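Local structure of putative cell adhesion protein (Bacteroides fragilis, 4H40) at residues 17-29 with 42-54. The protein is probably a fimbrillin-like subunit of a bacterial pilus of the human gut microbiome, thought to take part in cell adhesion. Sequence-based numbering, arbitrary orientation.
Sequences DPVAGGYYPSISP and TLKDRPIFLLEDG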
ATOM      1  N   ASP B  17      47.154 -10.364   8.879  1.00 91.20           N
ATOM      2  CA  ASP B  17      46.140 -11.253   9.442  1.00 90.91           C
ATOM      3  C   ASP B  17      44.842 -10.427   9.673  1.00 90.29           C
ATOM      4  O   ASP B  17      44.709  -9.746  10.699  1.00 90.35           O
ATOM      5  CB  ASP B  17      46.665 -11.935  10.739  1.00 96.66           C
ATOM      6  CG  ASP B  17      45.619 -12.687  11.563  1.00114.31           C
ATOM      7  OD1 ASP B  17      44.947 -13.595  10.998  1.00113.46           O
ATOM      8  OD2 ASP B  17      45.473 -12.368  12.772  1.00124.90           O
ATOM      9  N   PRO B  18      43.909 -10.408   8.704  1.00 82.36           N
ATOM     10  CA  PRO B  18      42.703  -9.597   8.885  1.00 79.30           C
ATOM     11  C   PRO B  18      41.691 -10.283   9.798  1.00 83.81           C
ATOM     12  O   PRO B  18      41.532 -11.508   9.764  1.00 84.74           O
ATOM     13  CB  PRO B  18      42.183  -9.402   7.462  1.00 78.67           C
ATOM     14  CG  PRO B  18      42.680 -10.558   6.721  1.00 83.96           C
ATOM     15  CD  PRO B  18      43.907 -11.092   7.400  1.00 83.15           C
ATOM     16  N   VAL B  19      41.029  -9.483  10.642  1.00 79.18           N
ATOM     17  CA  VAL B  19      40.030  -9.957  11.595  1.00 77.83           C
ATOM     18  C   VAL B  19      38.687  -9.331  11.210  1.00 77.43           C
ATOM     19  O   VAL B  19      38.565  -8.106  11.158  1.00 76.02           O
ATOM     20  CB  VAL B  19      40.478  -9.667  13.055  1.00 83.53           C
ATOM     21  CG1 VAL B  19      39.320  -9.746  14.046  1.00 82.47           C
ATOM     22  CG2 VAL B  19      41.595 -10.624  13.463  1.00 86.28           C
ATOM     23  N   ALA B  20      37.704 -10.198  10.896  1.00 72.19           N
ATOM     24  CA  ALA B  20      36.343  -9.833  10.487  1.00 69.80           C
ATOM     25  C   ALA B  20      35.658  -8.901  11.491  1.00 71.60           C
ATOM     26  O   ALA B  20      35.764  -9.109  12.706  1.00 71.74           O
ATOM     27  CB  ALA B  20      35.499 -11.089  10.300  1.00 69.83           C
ATOM     28  N   GLY B  21      34.977  -7.883  10.961  1.00 65.38           N
ATOM     29  CA  GLY B  21      34.266  -6.899  11.764  1.00 64.72           C
ATOM     30  C   GLY B  21      32.764  -7.044  11.712  1.00 68.53           C
ATOM     31  O   GLY B  21      32.048  -6.270  12.349  1.00 70.21           O
ATOM     32  N   GLY B  22      32.297  -8.035  10.955  1.00 62.98           N
ATOM     33  CA  GLY B  22      30.889  -8.355  10.787  1.00 59.82           C
ATOM     34  C   GLY B  22      30.173  -7.482   9.783  1.00 58.56           C
ATOM     35  O   GLY B  22      30.808  -6.834   8.945  1.00 57.68           O
ATOM     36  N   TYR B  23      28.840  -7.499   9.830  1.00 52.14           N
ATOM     37  CA  TYR B  23      28.068  -6.655   8.940  1.00 50.23           C
ATOM     38  C   TYR B  23      26.780  -6.174   9.607  1.00 54.16           C
ATOM     39  O   TYR B  23      26.290  -6.784  10.560  1.00 54.45           O
ATOM     40  CB  TYR B  23      27.775  -7.345   7.589  1.00 49.53           C
ATOM     41  CG  TYR B  23      26.675  -8.385   7.603  1.00 48.85           C
ATOM     42  CD1 TYR B  23      26.933  -9.695   7.988  1.00 51.12           C
ATOM     43  CD2 TYR B  23      25.409  -8.088   7.124  1.00 49.14           C
ATOM     44  CE1 TYR B  23      25.950 -10.682   7.912  1.00 50.19           C
ATOM     45  CE2 TYR B  23      24.409  -9.058   7.064  1.00 50.24           C
ATOM     46  CZ  TYR B  23      24.678 -10.355   7.474  1.00 59.89           C
ATOM     47  OH  TYR B  23      23.685 -11.312   7.417  1.00 60.39           O
ATOM     48  N   TYR B  24      26.269  -5.037   9.116  1.00 49.51           N
ATOM     49  CA  TYR B  24      24.993  -4.500   9.532  1.00 48.95           C
ATOM     50  C   TYR B  24      23.978  -5.038   8.548  1.00 53.68           C
ATOM     51  O   TYR B  24      24.091  -4.760   7.340  1.00 51.61           O
ATOM     52  CB  TYR B  24      25.004  -2.969   9.553  1.00 50.07           C
ATOM     53  CG  TYR B  24      25.797  -2.364  10.681  1.00 51.19           C
ATOM     54  CD1 TYR B  24      25.258  -2.264  11.961  1.00 52.00           C
ATOM     55  CD2 TYR B  24      27.068  -1.835  10.460  1.00 52.96           C
ATOM     56  CE1 TYR B  24      25.966  -1.669  12.998  1.00 53.19           C
ATOM     57  CE2 TYR B  24      27.790  -1.241  11.493  1.00 55.90           C
ATOM     58  CZ  TYR B  24      27.238  -1.169  12.765  1.00 65.90           C
ATOM     59  OH  TYR B  24      27.935  -0.584  13.796  1.00 72.49           O
ATOM     60  N   PRO B  25      23.050  -5.908   8.998  1.00 51.15           N
ATOM     61  CA  PRO B  25      22.075  -6.475   8.053  1.00 49.95           C
ATOM     62  C   PRO B  25      21.033  -5.452   7.609  1.00 53.92           C
ATOM     63  O   PRO B  25      20.803  -4.435   8.269  1.00 55.05           O
ATOM     64  CB  PRO B  25      21.431  -7.595   8.872  1.00 51.91           C
ATOM     65  CG  PRO B  25      21.525  -7.111  10.267  1.00 56.09           C
ATOM     66  CD  PRO B  25      22.814  -6.393  10.372  1.00 52.43           C
ATOM     67  N   SER B  26      20.385  -5.747   6.508  1.00 50.51           N
ATOM     68  CA  SER B  26      19.318  -4.934   5.946  1.00 49.63           C
ATOM     69  C   SER B  26      18.121  -4.843   6.932  1.00 54.61           C
ATOM     70  O   SER B  26      17.778  -5.860   7.546  1.00 56.06           O
ATOM     71  CB  SER B  26      18.885  -5.561   4.630  1.00 49.97           C
ATOM     72  OG  SER B  26      17.846  -4.794   4.058  1.00 59.50           O
ATOM     73  N   ILE B  27      17.518  -3.638   7.102  1.00 50.11           N
ATOM     74  CA  ILE B  27      16.361  -3.407   7.986  1.00 50.76           C
ATOM     75  C   ILE B  27      15.239  -2.685   7.233  1.00 58.08           C
ATOM     76  O   ILE B  27      15.445  -2.185   6.133  1.00 57.35           O
ATOM     77  CB  ILE B  27      16.726  -2.627   9.285  1.00 55.69           C
ATOM     78  CG1 ILE B  27      17.345  -1.245   8.999  1.00 56.14           C
ATOM     79  CG2 ILE B  27      17.552  -3.459  10.274  1.00 57.38           C
ATOM     80  CD1 ILE B  27      16.677  -0.101   9.813  1.00 61.98           C
ATOM     81  N   SER B  28      14.059  -2.603   7.830  1.00 58.96           N
ATOM     82  CA  SER B  28      12.946  -1.907   7.190  1.00 60.42           C
ATOM     83  C   SER B  28      13.144  -0.396   7.257  1.00 69.31           C
ATOM     84  O   SER B  28      13.731   0.089   8.234  1.00 70.30           O
ATOM     85  CB  SER B  28      11.628  -2.290   7.847  1.00 64.19           C
ATOM     86  OG  SER B  28      11.265  -3.615   7.491  1.00 73.41           O
ATOM     87  N   PRO B  29      12.600   0.389   6.290  1.00 67.90           N
ATOM     88  CA  PRO B  29      12.715   1.848   6.388  1.00 70.22           C
ATOM     89  C   PRO B  29      12.046   2.438   7.638  1.00 82.67           C
ATOM     90  O   PRO B  29      11.235   1.813   8.330  1.00 82.34           O
ATOM     91  CB  PRO B  29      12.014   2.344   5.123  1.00 71.12           C
ATOM     92  CG  PRO B  29      11.999   1.199   4.221  1.00 72.64           C
ATOM     93  CD  PRO B  29      11.859   0.004   5.072  1.00 67.59           C
ATOM     94  N   THR B  42      22.727   6.750  13.044  1.00 65.34           N
ATOM     95  CA  THR B  42      21.858   5.799  12.355  1.00 62.03           C
ATOM     96  C   THR B  42      22.115   4.348  12.809  1.00 63.81           C
ATOM     97  O   THR B  42      21.154   3.598  13.034  1.00 62.66           O
ATOM     98  CB  THR B  42      22.027   5.980  10.842  1.00 69.91           C
ATOM     99  OG1 THR B  42      21.396   7.204  10.468  1.00 76.04           O
ATOM    100  CG2 THR B  42      21.431   4.845  10.025  1.00 61.50           C
ATOM    101  N   LEU B  43      23.394   3.977  12.979  1.00 59.66           N
ATOM    102  CA  LEU B  43      23.785   2.612  13.313  1.00 58.25           C
ATOM    103  C   LEU B  43      24.148   2.390  14.779  1.00 65.67           C
ATOM    104  O   LEU B  43      24.505   1.258  15.132  1.00 64.44           O
ATOM    105  CB  LEU B  43      24.989   2.197  12.444  1.00 56.67           C
ATOM    106  CG  LEU B  43      24.879   2.336  10.939  1.00 58.23           C
ATOM    107  CD1 LEU B  43      26.134   1.853  10.287  1.00 57.04           C
ATOM    108  CD2 LEU B  43      23.661   1.617  10.399  1.00 58.47           C
ATOM    109  N   LYS B  44      24.074   3.428  15.632  1.00 67.08           N
ATOM    110  CA  LYS B  44      24.491   3.296  17.036  1.00 70.14           C
ATOM    111  C   LYS B  44      23.815   2.095  17.743  1.00 74.66           C
ATOM    112  O   LYS B  44      24.542   1.279  18.320  1.00 75.07           O
ATOM    113  CB  LYS B  44      24.357   4.608  17.863  1.00 75.05           C
ATOM    114  CG  LYS B  44      22.967   5.222  17.992  1.00 90.87           C
ATOM    115  CD  LYS B  44      22.920   6.259  19.118  1.00100.22           C
ATOM    116  CE  LYS B  44      21.508   6.624  19.514  1.00100.29           C
ATOM    117  NZ  LYS B  44      21.488   7.509  20.711  1.00110.10           N
ATOM    118  N   ASP B  45      22.480   1.931  17.616  1.00 70.90           N
ATOM    119  CA  ASP B  45      21.754   0.823  18.263  1.00 71.59           C
ATOM    120  C   ASP B  45      21.467  -0.349  17.320  1.00 73.51           C
ATOM    121  O   ASP B  45      20.569  -1.152  17.589  1.00 73.71           O
ATOM    122  CB  ASP B  45      20.433   1.327  18.858  1.00 74.86           C
ATOM    123  CG  ASP B  45      20.583   2.469  19.830  1.00 84.72           C
ATOM    124  OD1 ASP B  45      21.640   2.545  20.506  1.00 85.83           O
ATOM    125  OD2 ASP B  45      19.637   3.271  19.940  1.00 92.87           O
ATOM    126  N   ARG B  46      22.211  -0.441  16.215  1.00 67.72           N
ATOM    127  CA  ARG B  46      22.021  -1.514  15.254  1.00 63.95           C
ATOM    128  C   ARG B  46      22.917  -2.686  15.597  1.00 67.27           C
ATOM    129  O   ARG B  46      24.103  -2.480  15.888  1.00 67.42           O
ATOM    130  CB  ARG B  46      22.286  -1.027  13.828  1.00 59.33           C
ATOM    131  CG  ARG B  46      21.162  -0.151  13.276  1.00 63.27           C
ATOM    132  CD  ARG B  46      20.110  -0.924  12.508  1.00 53.05           C
ATOM    133  NE  ARG B  46      20.669  -1.699  11.404  1.00 58.09           N
ATOM    134  CZ  ARG B  46      20.816  -1.237  10.170  1.00 76.81           C
ATOM    135  NH1 ARG B  46      20.484   0.018   9.880  1.00 69.48           N
ATOM    136  NH2 ARG B  46      21.312  -2.013   9.221  1.00 60.07           N
ATOM    137  N   PRO B  47      22.369  -3.925  15.617  1.00 63.03           N
ATOM    138  CA  PRO B  47      23.231  -5.081  15.917  1.00 61.94           C
ATOM    139  C   PRO B  47      24.065  -5.472  14.711  1.00 62.91           C
ATOM    140  O   PRO B  47      23.649  -5.294  13.550  1.00 58.63           O
ATOM    141  CB  PRO B  47      22.254  -6.189  16.300  1.00 63.71           C
ATOM    142  CG  PRO B  47      20.898  -5.753  15.816  1.00 68.11           C
ATOM    143  CD  PRO B  47      20.980  -4.339  15.305  1.00 63.93           C
ATOM    144  N   ILE B  48      25.248  -6.011  15.002  1.00 59.94           N
ATOM    145  CA  ILE B  48      26.182  -6.494  13.998  1.00 57.99           C
ATOM    146  C   ILE B  48      26.097  -8.013  13.961  1.00 62.37           C
ATOM    147  O   ILE B  48      26.200  -8.663  15.007  1.00 66.11           O
ATOM    148  CB  ILE B  48      27.617  -5.980  14.302  1.00 61.80           C
ATOM    149  CG1 ILE B  48      27.662  -4.461  14.147  1.00 61.82           C
ATOM    150  CG2 ILE B  48      28.664  -6.636  13.400  1.00 61.01           C
ATOM    151  CD1 ILE B  48      28.515  -3.797  15.066  1.00 69.97           C
ATOM    152  N   PHE B  49      25.912  -8.573  12.761  1.00 54.31           N
ATOM    153  CA  PHE B  49      25.884 -10.008  12.538  1.00 52.56           C
ATOM    154  C   PHE B  49      27.251 -10.473  12.098  1.00 59.32           C
ATOM    155  O   PHE B  49      28.047  -9.660  11.636  1.00 58.03           O
ATOM    156  CB  PHE B  49      24.844 -10.363  11.473  1.00 51.21           C
ATOM    157  CG  PHE B  49      23.395 -10.300  11.893  1.00 51.61           C
ATOM    158  CD1 PHE B  49      23.035  -9.831  13.153  1.00 53.82           C
ATOM    159  CD2 PHE B  49      22.382 -10.674  11.013  1.00 53.06           C
ATOM    160  CE1 PHE B  49      21.693  -9.718  13.519  1.00 54.70           C
ATOM    161  CE2 PHE B  49      21.034 -10.594  11.396  1.00 55.73           C
ATOM    162  CZ  PHE B  49      20.700 -10.115  12.651  1.00 54.15           C
ATOM    163  N   LEU B  50      27.536 -11.782  12.241  1.00 59.11           N
ATOM    164  CA  LEU B  50      28.801 -12.342  11.770  1.00 59.70           C
ATOM    165  C   LEU B  50      28.710 -12.472  10.284  1.00 63.98           C
ATOM    166  O   LEU B  50      27.616 -12.771   9.793  1.00 61.92           O
ATOM    167  CB  LEU B  50      29.085 -13.723  12.375  1.00 60.96           C
ATOM    168  CG  LEU B  50      29.143 -13.908  13.874  1.00 67.10           C
ATOM    169  CD1 LEU B  50      29.296 -15.376  14.189  1.00 68.81           C
ATOM    170  CD2 LEU B  50      30.300 -13.147  14.484  1.00 71.03           C
ATOM    171  N   LEU B  51      29.835 -12.300   9.560  1.00 62.65           N
ATOM    172  CA  LEU B  51      29.854 -12.495   8.112  1.00 62.22           C
ATOM    173  C   LEU B  51      29.416 -13.926   7.845  1.00 68.58           C
ATOM    174  O   LEU B  51      29.802 -14.818   8.600  1.00 72.47           O
ATOM    175  CB  LEU B  51      31.254 -12.206   7.533  1.00 63.65           C
ATOM    176  CG  LEU B  51      31.812 -10.797   7.770  1.00 68.60           C
ATOM    177  CD1 LEU B  51      33.264 -10.688   7.325  1.00 69.89           C
ATOM    178  CD2 LEU B  51      30.965  -9.740   7.074  1.00 70.22           C
ATOM    179  N   GLU B  52      28.552 -14.147   6.867  1.00 64.01           N
ATOM    180  CA  GLU B  52      28.013 -15.486   6.603  1.00 64.56           C
ATOM    181  C   GLU B  52      29.109 -16.475   6.162  1.00 69.85           C
ATOM    182  O   GLU B  52      29.999 -16.139   5.382  1.00 69.62           O
ATOM    183  CB  GLU B  52      26.854 -15.451   5.582  1.00 64.45           C
ATOM    184  CG  GLU B  52      25.636 -14.633   6.024  1.00 80.32           C
ATOM    185  CD  GLU B  52      24.995 -14.982   7.363  1.00110.65           C
ATOM    186  OE1 GLU B  52      24.879 -16.193   7.665  1.00125.58           O
ATOM    187  OE2 GLU B  52      24.596 -14.048   8.102  1.00 90.13           O
ATOM    188  N   ASP B  53      29.077 -17.670   6.746  1.00 67.42           N
ATOM    189  CA  ASP B  53      30.016 -18.743   6.449  1.00 69.18           C
ATOM    190  C   ASP B  53      29.990 -19.057   4.943  1.00 71.32           C
ATOM    191  O   ASP B  53      28.905 -19.203   4.371  1.00 70.07           O
ATOM    192  CB  ASP B  53      29.641 -19.980   7.286  1.00 72.61           C
ATOM    193  CG  ASP B  53      30.680 -21.073   7.314  1.00 84.05           C
ATOM    194  OD1 ASP B  53      30.732 -21.862   6.351  1.00 85.88           O
ATOM    195  OD2 ASP B  53      31.394 -21.185   8.329  1.00 91.06           O
ATOM    196  N   GLY B  54      31.173 -19.096   4.321  1.00 67.61           N
ATOM    197  CA  GLY B  54      31.327 -19.392   2.899  1.00 67.07           C
ATOM    198  C   GLY B  54      31.349 -18.179   1.992  1.00 69.90           C
ATOM    199  O   GLY B  54      31.644 -18.300   0.800  1.00 71.55           O
TER
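Tyr23 and Phe49 pair through their backbones in a single antiparallel hydrogen-bonded bridge: Tyr23 N gives a hydrogen bond to Phe49 O (2.9 Å), and Phe49 N returns one to Tyr23 O. The rings of Tyr23, Tyr24 and Phe49 each take a side chain over a face. CB of Phe49 lies over one face of Tyr23, and the rigid, puckered ring of Pro25 turns its CG, with polarised C-H bonds, over the centre of the Phe49 ring, 3.7 Å from the centroid. CG of Tyr23 lies between the backbone N and the carbonyl carbon (chi1 77°), which carries the OH to Glu52 OE2 at 3.0 Å; it meets the anti side, 21° out of the carboxylate plane.

The Tyr24 ring is sandwiched: Ile48 CG1 rests on one face, Leu43 CD1 on the opposite face at 3.9 Å from the centroid, branched aliphatic chains suiting both, and Arg46 O meets the edge in plane. Arg46, long enough to bend at chi2 and chi3, has Ile27 CG1 over one guanidinium face, while NH2 makes a weak bond to Pro25 O. A type I turn, closed by Arg46 N to Leu43 O (3.1 Å), brings Leu43 and Arg46 together. Leu51 packs CD1 on Ala20 CB. Glycine suits position 22: phi is positive, and Ile48 CG2 and Phe49 O occupy the place where a side chain would start.

In this strand-rich, fimbrillin-like protein, a non-regular loop before strand 56-62 is thus bridged to the short strand 23-24, which runs parallel to strand 177-190; Ile178 there touches Tyr24 and Leu43, and Leu51 reaches Val78 of strand 74-79.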